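Local coordinates for protein putative cytosine/guanine deaminase (Unidentified, PDB 2PAJ) that deaminates isoxanthopterin hydrolytically and probably converts related 2-amino-4-hydroxypteridines to 2,4-dihydroxypteridines, as a zinc-dependent enzyme of the amidohydrolase superfamily, at residues A[73-78]-A[330-335]; A[284-289]-A[302-307]. All coordinates share one frame; numbering follows the deposited sequence.

Overall arrangement
Following the chain from the N terminus, strand 67-73 runs into segment 73-78, which carries the first two zinc-binding histidines. It waits some 250 residues for its partner, segment 330-335, so interaction 1 brings the beginning and end of the parallel barrel together. Interaction 2 lies wholly within that long span. It closes a short local loop, in which strand 281-284 leads through 284-289 and helix 291-300 to strand 303-306. The two meet because strand 303-306 is the neighbour of strand 331-333: Ser332 bonds to Val304 and, probably, to His306. Their centres are about 10 Å apart, and both deliver residues to the zinc site.

Interaction 1: A[73-78]-A[330-335]; sequences VNTHHH and PVSIGV. With ZN (zinc ion), chain B.
The carbonyl oxygen of Ile333 is held chiefly by Thr75, whose backbone N donates to Ile333 O over 3.0 Å in a nearly straight bond (168° at the hydrogen), while the CA-H of Asn74 makes a weaker approach to the same oxygen. Thr75 OG1 sits between its own backbone N and carbonyl carbon (chi1 63°). That places Thr75 OG1 2.6 Å from Ser332 OG and also within weak bonding range of Ile333 O, so its single proton has two possible acceptors. Ser332 OG has a further partner in Val304 O.

Two residues beyond Ile333, Val335 N donates to Asn74 OD1 at 3.1 Å, nearly along the C=O axis (162° at the oxygen). The same N-H makes a weak second bond to His76 O, and Asn74 ND2 weakly reaches that carbonyl too. Val335 O rests over one face of the His77 imidazole, offset toward its rim, 3.5 Å from His77 CG. Water 1 accepts the N-H of Ile333 and lies 2.7 Å from Val73 O, to which it can donate.

These buried bonds join the loop leaving the first strand of a TIM-type barrel to the last strand and the turn after it. They hold Asn74 and Thr75, just before the HxH pair His76 and His78, against the strand leading to Asp336, consistent with bringing ligands from both sides to one zinc.

Interaction 2: A[284-289]-A[302-307]; sequences AHLVKV and TGVAHC
Leu286 and Val304 make the main apolar contact between 284-289 and 302-307. Their side chains cross at about a right angle, and both methyls of Leu286 close on one branch of Val304, with Leu286 CD2 lying 3.4 Å from Val304 CG1. The leucine gets there because its CG lies between its own backbone N and carbonyl carbon (chi1 75°), which turns the isobutyl group toward the strand; Leu297 of helix 291-300 touches it as well. Nearer the zinc, Ala284 and Ala305 meet methyl to methyl, CB to CB at 4.1 Å.

The polar link is indirect. Past Ala284 the chain turns away from strand 303-306, and water 2 fills in: it accepts the N-H of His285 at 2.8 Å from the nitrogen and donates to Ala305 O at 2.6 Å.

The sulfur contact is edge-on. Cys307 SG approaches the His285 imidazole near its plane, 85° off the ring normal, and is nearest to His285 CE1 at 4.3 Å. Cys307 also stands at the N-cap position of helix 308-312.

His285 belongs to the zinc site and probably also binds substrate; its NE2 has a weak hydrogen bond to Asp336. No direct hydrogen bond crosses between the two segments, so the water carries the polar tie from the His285 N-H to strand 303-306. With the sulfur at the ring edge, this is consistent with a modest influence on where His285 sits.

Interaction 1: A[73-78]-A[330-335]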
ATOM      1  N   VAL A  73       4.257   0.095   3.937  1.00 45.80           N
ATOM      2  CA  VAL A  73       3.952   0.752   2.682  1.00 45.53           C
ATOM      3  C   VAL A  73       3.180  -0.269   1.844  1.00 45.28           C
ATOM      4  O   VAL A  73       3.736  -1.268   1.392  1.00 45.63           O
ATOM      5  CB  VAL A  73       5.239   1.161   1.935  1.00 45.80           C
ATOM      6  CG1 VAL A  73       4.887   1.931   0.674  1.00 45.67           C
ATOM      7  CG2 VAL A  73       6.113   1.994   2.835  1.00 44.45           C
ATOM      8  N   ASN A  74       1.892  -0.024   1.665  1.00 45.23           N
ATOM      9  CA  ASN A  74       1.043  -0.902   0.875  1.00 45.28           C
ATOM     10  C   ASN A  74       1.064  -0.394  -0.560  1.00 43.82           C
ATOM     11  O   ASN A  74       0.701   0.744  -0.813  1.00 44.27           O
ATOM     12  CB  ASN A  74      -0.383  -0.879   1.428  1.00 47.17           C
ATOM     13  CG  ASN A  74      -1.363  -1.617   0.548  1.00 50.81           C
ATOM     14  OD1 ASN A  74      -1.337  -2.840   0.465  1.00 53.57           O
ATOM     15  ND2 ASN A  74      -2.232  -0.870  -0.127  1.00 52.50           N
ATOM     16  N   THR A  75       1.490  -1.239  -1.493  1.00 43.21           N
ATOM     17  CA  THR A  75       1.585  -0.843  -2.889  1.00 41.89           C
ATOM     18  C   THR A  75       0.483  -1.319  -3.835  1.00 43.69           C
ATOM     19  O   THR A  75       0.609  -1.158  -5.045  1.00 45.19           O
ATOM     20  CB  THR A  75       2.936  -1.256  -3.484  1.00 42.58           C
ATOM     21  OG1 THR A  75       3.066  -2.680  -3.465  1.00 41.95           O
ATOM     22  CG2 THR A  75       4.058  -0.651  -2.685  1.00 40.72           C
ATOM     23  N   HIS A  76      -0.589  -1.898  -3.298  1.00 43.41           N
ATOM     24  CA  HIS A  76      -1.711  -2.349  -4.119  1.00 42.14           C
ATOM     25  C   HIS A  76      -2.948  -2.615  -3.262  1.00 43.22           C
ATOM     26  O   HIS A  76      -2.853  -3.235  -2.213  1.00 40.28           O
ATOM     27  CB  HIS A  76      -1.335  -3.595  -4.915  1.00 42.31           C
ATOM     28  CG  HIS A  76      -2.396  -4.025  -5.878  1.00 42.62           C
ATOM     29  ND1 HIS A  76      -2.816  -3.234  -6.923  1.00 45.01           N
ATOM     30  CD2 HIS A  76      -3.164  -5.137  -5.918  1.00 43.38           C
ATOM     31  CE1 HIS A  76      -3.802  -3.837  -7.561  1.00 44.69           C
ATOM     32  NE2 HIS A  76      -4.034  -4.994  -6.970  1.00 43.35           N
ATOM     33  N   HIS A  77      -4.106  -2.147  -3.729  1.00 44.38           N
ATOM     34  CA  HIS A  77      -5.359  -2.272  -2.984  1.00 45.34           C
ATOM     35  C   HIS A  77      -6.577  -1.978  -3.865  1.00 45.91           C
ATOM     36  O   HIS A  77      -6.441  -1.550  -5.004  1.00 47.03           O
ATOM     37  CB  HIS A  77      -5.348  -1.260  -1.836  1.00 44.83           C
ATOM     38  CG  HIS A  77      -6.155  -1.673  -0.642  1.00 47.06           C
ATOM     39  ND1 HIS A  77      -7.297  -2.441  -0.735  1.00 47.08           N
ATOM     40  CD2 HIS A  77      -6.005  -1.383   0.673  1.00 47.32           C
ATOM     41  CE1 HIS A  77      -7.815  -2.602   0.470  1.00 47.93           C
ATOM     42  NE2 HIS A  77      -7.051  -1.969   1.341  1.00 48.38           N
ATOM     43  N   HIS A  78      -7.765  -2.215  -3.317  1.00 45.77           N
ATOM     44  CA  HIS A  78      -9.039  -1.943  -3.987  1.00 45.80           C
ATOM     45  C   HIS A  78     -10.027  -1.604  -2.870  1.00 45.62           C
ATOM     46  O   HIS A  78     -10.972  -2.342  -2.630  1.00 46.32           O
ATOM     47  CB  HIS A  78      -9.544  -3.167  -4.760  1.00 45.49           C
ATOM     48  CG  HIS A  78      -8.607  -3.648  -5.822  1.00 46.15           C
ATOM     49  ND1 HIS A  78      -8.121  -2.829  -6.816  1.00 45.67           N
ATOM     50  CD2 HIS A  78      -8.067  -4.869  -6.044  1.00 47.65           C
ATOM     51  CE1 HIS A  78      -7.318  -3.520  -7.603  1.00 45.47           C
ATOM     52  NE2 HIS A  78      -7.267  -4.762  -7.156  1.00 48.10           N
ATOM     53  N   PRO A 330      12.725  -5.242  -8.168  1.00 52.69           N
ATOM     54  CA  PRO A 330      12.158  -4.696  -6.931  1.00 51.58           C
ATOM     55  C   PRO A 330      10.828  -5.342  -6.537  1.00 51.94           C
ATOM     56  O   PRO A 330       9.916  -5.486  -7.354  1.00 52.80           O
ATOM     57  CB  PRO A 330      12.033  -3.197  -7.225  1.00 50.89           C
ATOM     58  CG  PRO A 330      12.024  -3.113  -8.710  1.00 51.49           C
ATOM     59  CD  PRO A 330      13.009  -4.160  -9.127  1.00 52.12           C
ATOM     60  N   VAL A 331      10.741  -5.727  -5.268  1.00 50.53           N
ATOM     61  CA  VAL A 331       9.570  -6.388  -4.717  1.00 47.78           C
ATOM     62  C   VAL A 331       8.918  -5.557  -3.618  1.00 47.46           C
ATOM     63  O   VAL A 331       9.583  -5.104  -2.690  1.00 48.19           O
ATOM     64  CB  VAL A 331       9.968  -7.765  -4.134  1.00 47.13           C
ATOM     65  CG1 VAL A 331       8.761  -8.447  -3.510  1.00 46.10           C
ATOM     66  CG2 VAL A 331      10.586  -8.634  -5.226  1.00 45.23           C
ATOM     67  N   SER A 332       7.615  -5.346  -3.736  1.00 46.72           N
ATOM     68  CA  SER A 332       6.874  -4.587  -2.741  1.00 46.61           C
ATOM     69  C   SER A 332       5.692  -5.431  -2.303  1.00 47.58           C
ATOM     70  O   SER A 332       5.353  -6.421  -2.944  1.00 47.26           O
ATOM     71  CB  SER A 332       6.388  -3.239  -3.309  1.00 47.28           C
ATOM     72  OG  SER A 332       5.432  -3.389  -4.349  1.00 47.46           O
ATOM     73  N   ILE A 333       5.064  -5.041  -1.206  1.00 48.66           N
ATOM     74  CA  ILE A 333       3.939  -5.795  -0.700  1.00 49.46           C
ATOM     75  C   ILE A 333       2.620  -5.029  -0.733  1.00 49.72           C
ATOM     76  O   ILE A 333       2.568  -3.823  -0.520  1.00 49.01           O
ATOM     77  CB  ILE A 333       4.247  -6.293   0.733  1.00 49.74           C
ATOM     78  CG1 ILE A 333       5.454  -7.221   0.678  1.00 48.90           C
ATOM     79  CG2 ILE A 333       3.065  -7.048   1.313  1.00 48.17           C
ATOM     80  CD1 ILE A 333       5.795  -7.845   1.981  1.00 50.49           C
ATOM     81  N   GLY A 334       1.555  -5.752  -1.039  1.00 49.88           N
ATOM     82  CA  GLY A 334       0.248  -5.149  -1.077  1.00 49.93           C
ATOM     83  C   GLY A 334      -0.760  -6.192  -0.660  1.00 50.63           C
ATOM     84  O   GLY A 334      -0.455  -7.369  -0.597  1.00 49.32           O
ATOM     85  N   VAL A 335      -1.962  -5.738  -0.366  1.00 53.10           N
ATOM     86  CA  VAL A 335      -3.076  -6.588   0.035  1.00 56.85           C
ATOM     87  C   VAL A 335      -4.175  -5.946  -0.789  1.00 60.03           C
ATOM     88  O   VAL A 335      -4.460  -4.768  -0.577  1.00 64.95           O
ATOM     89  CB  VAL A 335      -3.380  -6.408   1.557  1.00 56.16           C
ATOM     90  CG1 VAL A 335      -2.225  -5.716   2.211  1.00 55.87           C
ATOM     91  CG2 VAL A 335      -4.660  -5.592   1.799  1.00 56.87           C
TER
HETATM   92 ZN    ZN B 493      -5.894  -6.275  -7.372  1.00 46.93          ZN
HETATM   93  O   HOH W   1       5.712  -2.534  -0.014  1.00 40.16           O

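Interaction 2: A[284-289]-A[302-307]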
ATOM      1  N   ALA A 284       0.918  -5.724 -10.367  1.00 54.29           N
ATOM      2  CA  ALA A 284       0.261  -6.511  -9.338  1.00 56.33           C
ATOM      3  C   ALA A 284      -0.236  -7.800  -9.995  1.00 58.31           C
ATOM      4  O   ALA A 284      -0.361  -7.886 -11.215  1.00 56.66           O
ATOM      5  CB  ALA A 284      -0.916  -5.747  -8.752  1.00 54.52           C
ATOM      6  N   HIS A 285      -0.512  -8.797  -9.165  1.00 63.53           N
ATOM      7  CA  HIS A 285      -1.020 -10.089  -9.610  1.00 67.51           C
ATOM      8  C   HIS A 285      -0.260 -10.709 -10.770  1.00 68.17           C
ATOM      9  O   HIS A 285      -0.860 -11.196 -11.719  1.00 68.00           O
ATOM     10  CB  HIS A 285      -2.511  -9.963  -9.969  1.00 70.72           C
ATOM     11  CG  HIS A 285      -3.369  -9.529  -8.815  1.00 74.90           C
ATOM     12  ND1 HIS A 285      -2.841  -8.981  -7.662  1.00 76.21           N
ATOM     13  CD2 HIS A 285      -4.714  -9.527  -8.649  1.00 76.40           C
ATOM     14  CE1 HIS A 285      -3.822  -8.659  -6.837  1.00 75.71           C
ATOM     15  NE2 HIS A 285      -4.969  -8.978  -7.412  1.00 77.35           N
ATOM     16  N   LEU A 286       1.061 -10.690 -10.718  1.00 70.68           N
ATOM     17  CA  LEU A 286       1.794 -11.320 -11.799  1.00 73.86           C
ATOM     18  C   LEU A 286       2.317 -12.672 -11.341  1.00 75.86           C
ATOM     19  O   LEU A 286       3.475 -12.804 -10.925  1.00 75.67           O
ATOM     20  CB  LEU A 286       2.947 -10.449 -12.299  1.00 74.32           C
ATOM     21  CG  LEU A 286       4.244 -10.271 -11.525  1.00 74.63           C
ATOM     22  CD1 LEU A 286       5.194  -9.485 -12.426  1.00 74.58           C
ATOM     23  CD2 LEU A 286       4.000  -9.532 -10.202  1.00 75.69           C
ATOM     24  N   VAL A 287       1.425 -13.663 -11.380  1.00 77.59           N
ATOM     25  CA  VAL A 287       1.756 -15.035 -11.017  1.00 78.74           C
ATOM     26  C   VAL A 287       2.076 -15.650 -12.375  1.00 79.20           C
ATOM     27  O   VAL A 287       1.634 -15.121 -13.400  1.00 80.49           O
ATOM     28  CB  VAL A 287       0.539 -15.746 -10.404  1.00 79.54           C
ATOM     29  CG1 VAL A 287      -0.616 -15.745 -11.406  1.00 80.46           C
ATOM     30  CG2 VAL A 287       0.907 -17.172 -10.007  1.00 80.74           C
ATOM     31  N   LYS A 288       2.834 -16.741 -12.406  1.00 78.68           N
ATOM     32  CA  LYS A 288       3.194 -17.365 -13.683  1.00 78.25           C
ATOM     33  C   LYS A 288       4.102 -16.432 -14.497  1.00 76.63           C
ATOM     34  O   LYS A 288       3.622 -15.566 -15.237  1.00 76.59           O
ATOM     35  CB  LYS A 288       1.950 -17.662 -14.526  1.00 79.53           C
ATOM     36  CG  LYS A 288       0.771 -18.225 -13.755  1.00 82.87           C
ATOM     37  CD  LYS A 288      -0.445 -18.383 -14.681  1.00 84.71           C
ATOM     38  CE  LYS A 288      -1.730 -18.700 -13.901  1.00 85.69           C
ATOM     39  NZ  LYS A 288      -2.940 -18.803 -14.781  1.00 85.70           N
ATOM     40  N   VAL A 289       5.411 -16.607 -14.367  1.00 74.96           N
ATOM     41  CA  VAL A 289       6.335 -15.781 -15.116  1.00 72.86           C
ATOM     42  C   VAL A 289       7.565 -16.549 -15.585  1.00 72.31           C
ATOM     43  O   VAL A 289       8.283 -17.159 -14.801  1.00 71.73           O
ATOM     44  CB  VAL A 289       6.764 -14.540 -14.299  1.00 72.25           C
ATOM     45  CG1 VAL A 289       7.788 -13.734 -15.079  1.00 72.21           C
ATOM     46  CG2 VAL A 289       5.551 -13.685 -14.002  1.00 70.18           C
ATOM     47  N   THR A 302      11.485  -2.972 -13.507  1.00 49.99           N
ATOM     48  CA  THR A 302      10.048  -2.967 -13.253  1.00 50.36           C
ATOM     49  C   THR A 302       9.776  -3.730 -11.960  1.00 50.57           C
ATOM     50  O   THR A 302      10.268  -4.841 -11.773  1.00 52.47           O
ATOM     51  CB  THR A 302       9.299  -3.660 -14.382  1.00 51.46           C
ATOM     52  OG1 THR A 302       9.845  -3.247 -15.637  1.00 53.15           O
ATOM     53  CG2 THR A 302       7.833  -3.313 -14.333  1.00 50.85           C
ATOM     54  N   GLY A 303       8.997  -3.129 -11.071  1.00 50.78           N
ATOM     55  CA  GLY A 303       8.697  -3.763  -9.803  1.00 50.20           C
ATOM     56  C   GLY A 303       7.428  -4.588  -9.792  1.00 51.33           C
ATOM     57  O   GLY A 303       6.697  -4.650 -10.779  1.00 51.36           O
ATOM     58  N   VAL A 304       7.177  -5.245  -8.666  1.00 51.71           N
ATOM     59  CA  VAL A 304       5.987  -6.066  -8.507  1.00 52.16           C
ATOM     60  C   VAL A 304       5.362  -5.753  -7.155  1.00 51.62           C
ATOM     61  O   VAL A 304       6.050  -5.346  -6.229  1.00 51.09           O
ATOM     62  CB  VAL A 304       6.315  -7.594  -8.553  1.00 54.14           C
ATOM     63  CG1 VAL A 304       7.011  -7.957  -9.861  1.00 53.57           C
ATOM     64  CG2 VAL A 304       7.183  -7.976  -7.369  1.00 53.20           C
ATOM     65  N   ALA A 305       4.049  -5.914  -7.070  1.00 51.40           N
ATOM     66  CA  ALA A 305       3.303  -5.698  -5.837  1.00 49.32           C
ATOM     67  C   ALA A 305       2.849  -7.101  -5.482  1.00 49.76           C
ATOM     68  O   ALA A 305       1.877  -7.622  -6.042  1.00 50.72           O
ATOM     69  CB  ALA A 305       2.101  -4.795  -6.076  1.00 47.43           C
ATOM     70  N   HIS A 306       3.580  -7.717  -4.561  1.00 49.34           N
ATOM     71  CA  HIS A 306       3.297  -9.075  -4.126  1.00 47.49           C
ATOM     72  C   HIS A 306       2.113  -9.141  -3.172  1.00 47.27           C
ATOM     73  O   HIS A 306       2.109  -8.485  -2.140  1.00 45.73           O
ATOM     74  CB  HIS A 306       4.537  -9.646  -3.456  1.00 48.67           C
ATOM     75  CG  HIS A 306       4.390 -11.065  -3.032  1.00 49.94           C
ATOM     76  ND1 HIS A 306       4.862 -11.526  -1.824  1.00 49.83           N
ATOM     77  CD2 HIS A 306       3.812 -12.123  -3.645  1.00 50.88           C
ATOM     78  CE1 HIS A 306       4.577 -12.810  -1.710  1.00 52.36           C
ATOM     79  NE2 HIS A 306       3.939 -13.196  -2.800  1.00 50.71           N
ATOM     80  N   CYS A 307       1.112  -9.941  -3.526  1.00 49.02           N
ATOM     81  CA  CYS A 307      -0.087 -10.103  -2.698  1.00 52.39           C
ATOM     82  C   CYS A 307      -0.420 -11.584  -2.481  1.00 52.69           C
ATOM     83  O   CYS A 307      -1.277 -12.134  -3.170  1.00 52.47           O
ATOM     84  CB  CYS A 307      -1.290  -9.395  -3.352  1.00 52.30           C
ATOM     85  SG  CYS A 307      -1.061  -7.621  -3.687  1.00 53.63           S
TER
HETATM   86  O   HOH W   2       0.062  -9.396  -6.521  1.00 51.57           O